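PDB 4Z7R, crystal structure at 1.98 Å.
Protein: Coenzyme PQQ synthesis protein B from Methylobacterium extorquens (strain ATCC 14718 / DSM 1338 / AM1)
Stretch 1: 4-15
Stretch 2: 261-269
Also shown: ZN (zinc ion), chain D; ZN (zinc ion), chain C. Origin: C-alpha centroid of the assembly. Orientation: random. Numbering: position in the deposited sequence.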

# COMPACT_ATOMS: atom_id res chain seq x y z
N VAL A 4 -2.56 -2.53 -19.04
CA VAL A 4 -2.83 -1.34 -18.25
C VAL A 4 -1.69 -1.09 -17.27
O VAL A 4 -1.27 -1.98 -16.53
CB VAL A 4 -4.18 -1.43 -17.50
CG1 VAL A 4 -4.27 -2.68 -16.65
CG2 VAL A 4 -4.41 -0.17 -16.67
N ILE A 5 -1.16 0.12 -17.31
CA ILE A 5 -0.13 0.53 -16.37
C ILE A 5 -0.79 1.02 -15.09
O ILE A 5 -1.41 2.08 -15.07
CB ILE A 5 0.78 1.62 -16.97
CG1 ILE A 5 1.44 1.10 -18.25
CG2 ILE A 5 1.81 2.07 -15.95
CD1 ILE A 5 2.38 2.08 -18.90
N LEU A 6 -0.69 0.22 -14.03
CA LEU A 6 -1.35 0.54 -12.77
C LEU A 6 -0.56 1.56 -11.97
O LEU A 6 -1.13 2.47 -11.37
CB LEU A 6 -1.55 -0.73 -11.94
CG LEU A 6 -2.41 -1.83 -12.56
CD1 LEU A 6 -2.43 -3.04 -11.65
CD2 LEU A 6 -3.82 -1.34 -12.83
N GLY A 7 0.76 1.40 -11.96
CA GLY A 7 1.64 2.34 -11.29
C GLY A 7 2.84 2.61 -12.17
O GLY A 7 3.49 1.67 -12.65
N SER A 8 3.14 3.88 -12.37
CA SER A 8 4.19 4.27 -13.32
C SER A 8 5.39 4.88 -12.61
O SER A 8 6.37 5.25 -13.25
CB SER A 8 3.63 5.25 -14.35
OG SER A 8 2.97 6.33 -13.71
N ALA A 9 5.30 4.98 -11.29
CA ALA A 9 6.39 5.57 -10.52
C ALA A 9 7.34 4.52 -9.96
O ALA A 9 7.00 3.34 -9.85
CB ALA A 9 5.84 6.42 -9.39
N ALA A 10 8.54 4.96 -9.60
CA ALA A 10 9.50 4.14 -8.87
C ALA A 10 9.07 4.03 -7.41
O ALA A 10 8.04 4.57 -7.02
CB ALA A 10 10.90 4.72 -8.97
N GLY A 11 9.85 3.29 -6.62
CA GLY A 11 9.63 3.21 -5.19
C GLY A 11 9.38 4.59 -4.60
O GLY A 11 10.08 5.54 -4.94
N GLY A 12 8.37 4.69 -3.75
CA GLY A 12 8.02 5.95 -3.12
C GLY A 12 6.83 6.62 -3.77
O GLY A 12 6.09 7.38 -3.14
N GLY A 13 6.63 6.34 -5.06
CA GLY A 13 5.57 6.96 -5.82
C GLY A 13 5.78 8.45 -6.02
O GLY A 13 6.85 8.99 -5.73
N VAL A 14 4.75 9.11 -6.55
CA VAL A 14 4.76 10.56 -6.72
C VAL A 14 3.43 11.11 -6.21
O VAL A 14 2.38 10.78 -6.75
CB VAL A 14 4.96 10.97 -8.20
CG1 VAL A 14 5.10 12.48 -8.30
CG2 VAL A 14 6.18 10.29 -8.80
N PRO A 15 3.48 11.94 -5.15
CA PRO A 15 4.69 12.31 -4.41
C PRO A 15 5.15 11.20 -3.48
O PRO A 15 4.42 10.24 -3.24
CB PRO A 15 4.24 13.53 -3.61
CG PRO A 15 2.80 13.25 -3.33
CD PRO A 15 2.27 12.56 -4.57
ZN ZN D . 11.42 -0.07 -7.65
ZN ZN C . 10.31 14.28 -4.47
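Stretch 2 261-269: RVFVHINNT

Metal sites are often built where a strand runs out, because the irregular backbone that follows can hold ligands at angles a regular strand would not offer. Residues 261-269 of this PQQ synthesis protein illustrate the principle. The segment is extended from R261 to V264, then loops onward beside residues 8-14, the two chains advancing in the same direction: S8 lies nearest V264, A10 nearest H265 and V14 nearest N268. A single bridge between A9 and I266 pins them together. I266 N donates to S8 O at 3.0 Å, nearly linearly, and I266 O in turn accepts from A10 N at 2.9 Å, so one residue of the second segment clasps both neighbours of A9.

Before the bridge the contact is apolar. I5, with chi1 m and chi2 t, extends its side chain so that CD1 lies 4.0 Å from V264 CG1 and 4.2 Å from V262 CG1. V262 adopts t and V264 m, and both present CG1 to the same methyl.

The decisive kink is H265, whose positive phi and psi (56/45) break the strand. Its CA-to-CB bond points away from the first segment, yet the t rotamer (chi1 -164°) and chi2 of -85° place the imidazole beside A10. The methyl of A10 lies over one ring face, with CB 3.7 Å from the ring centroid, while H265 NE2 binds a zinc ion at 2.1 Å. With ND1 hydrogen-bonded elsewhere in the structure, both ring nitrogens are engaged and the ring orientation is well anchored. Water 3, another zinc ligand, accepts from G11 N at 3.1 Å, tying the ion to the facing loop.

That loop is a type II turn from A10 to G13, closed by G13 N to A10 O at 3.0 Å. At G12 a side chain would jam against the preceding carbonyl oxygen, and a CB there would also point toward N268 and N267. N267, chi1 t, turns its amide so that ND2 donates to T269 OG1 at 2.8 Å, a bond within its own segment; its CA packs 3.6 Å from A10 CB.

The CA-to-CB bond of N268 points toward the first segment, with CB 3.6 Å from G13 O; chi1 is p (68°) and chi2 86°. This conformation divides the amide's work: OD1 binds a second zinc at 2.1 Å, while ND2 donates to water 2 at 3.0 Å. The same water accepts from N268 N and lies 2.7 Å from G13 O, linking ligand and turn. V14, chi1 t, completes the packing with CG2 4.0 Å from N268 CB.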

# COMPACT_ATOMS: atom_id res chain seq x y z
N ARG A 261 7.90 2.78 -27.44
CA ARG A 261 8.82 2.91 -26.32
C ARG A 261 8.15 3.66 -25.18
O ARG A 261 7.69 4.79 -25.35
CB ARG A 261 10.09 3.65 -26.74
CG ARG A 261 11.00 2.89 -27.70
CD ARG A 261 12.04 3.83 -28.31
NE ARG A 261 13.16 3.13 -28.92
CZ ARG A 261 13.14 2.59 -30.14
NH1 ARG A 261 12.04 2.66 -30.87
NH2 ARG A 261 14.21 1.97 -30.61
N VAL A 262 8.07 3.02 -24.01
CA VAL A 262 7.42 3.63 -22.85
C VAL A 262 8.29 3.51 -21.60
O VAL A 262 8.73 2.42 -21.24
CB VAL A 262 6.05 2.99 -22.56
CG1 VAL A 262 5.36 3.72 -21.41
CG2 VAL A 262 5.17 3.01 -23.80
N PHE A 263 8.54 4.64 -20.95
CA PHE A 263 9.25 4.64 -19.68
C PHE A 263 8.29 4.40 -18.52
O PHE A 263 7.26 5.07 -18.43
CB PHE A 263 9.99 5.96 -19.45
CG PHE A 263 11.30 6.05 -20.18
CD1 PHE A 263 12.31 5.13 -19.93
CD2 PHE A 263 11.53 7.07 -21.09
CE1 PHE A 263 13.52 5.22 -20.59
CE2 PHE A 263 12.75 7.16 -21.75
CZ PHE A 263 13.74 6.24 -21.50
N VAL A 264 8.62 3.45 -17.66
CA VAL A 264 7.90 3.25 -16.41
C VAL A 264 8.90 3.30 -15.25
O VAL A 264 10.09 3.52 -15.47
CB VAL A 264 7.13 1.91 -16.39
CG1 VAL A 264 6.10 1.87 -17.51
CG2 VAL A 264 8.10 0.74 -16.52
N HIS A 265 8.40 3.10 -14.03
CA HIS A 265 9.24 3.08 -12.83
C HIS A 265 10.04 4.38 -12.71
O HIS A 265 11.24 4.35 -12.44
CB HIS A 265 10.19 1.87 -12.87
CG HIS A 265 10.82 1.56 -11.55
ND1 HIS A 265 11.97 2.18 -11.10
CD2 HIS A 265 10.47 0.68 -10.58
CE1 HIS A 265 12.29 1.71 -9.92
NE2 HIS A 265 11.40 0.79 -9.58
N ILE A 266 9.37 5.50 -12.92
CA ILE A 266 10.01 6.81 -12.88
C ILE A 266 10.05 7.39 -11.47
O ILE A 266 9.02 7.53 -10.81
CB ILE A 266 9.29 7.79 -13.82
CG1 ILE A 266 9.21 7.18 -15.22
CG2 ILE A 266 10.00 9.12 -13.85
CD1 ILE A 266 8.13 7.78 -16.09
N ASN A 267 11.25 7.74 -10.99
CA ASN A 267 11.38 8.26 -9.63
C ASN A 267 10.82 9.67 -9.51
O ASN A 267 10.80 10.42 -10.48
CB ASN A 267 12.83 8.24 -9.16
CG ASN A 267 12.96 8.30 -7.65
OD1 ASN A 267 12.33 7.52 -6.94
ND2 ASN A 267 13.76 9.24 -7.15
N ASN A 268 10.39 10.03 -8.31
CA ASN A 268 9.80 11.34 -8.07
C ASN A 268 10.74 12.49 -8.40
O ASN A 268 10.30 13.62 -8.58
CB ASN A 268 9.34 11.45 -6.61
CG ASN A 268 10.50 11.48 -5.63
OD1 ASN A 268 11.07 12.54 -5.36
ND2 ASN A 268 10.85 10.32 -5.10
N THR A 269 12.04 12.20 -8.48
CA THR A 269 13.05 13.21 -8.76
C THR A 269 13.33 13.41 -10.25
O THR A 269 14.19 14.20 -10.62
CB THR A 269 14.37 12.86 -8.06
OG1 THR A 269 14.76 11.53 -8.45
CG2 THR A 269 14.21 12.90 -6.55
O HOH W 1 6.20 1.58 -13.25
O HOH W 2 9.33 8.01 -6.29
O HOH W 3 12.43 1.64 -6.55
O HOH W 4 11.91 -1.99 -8.11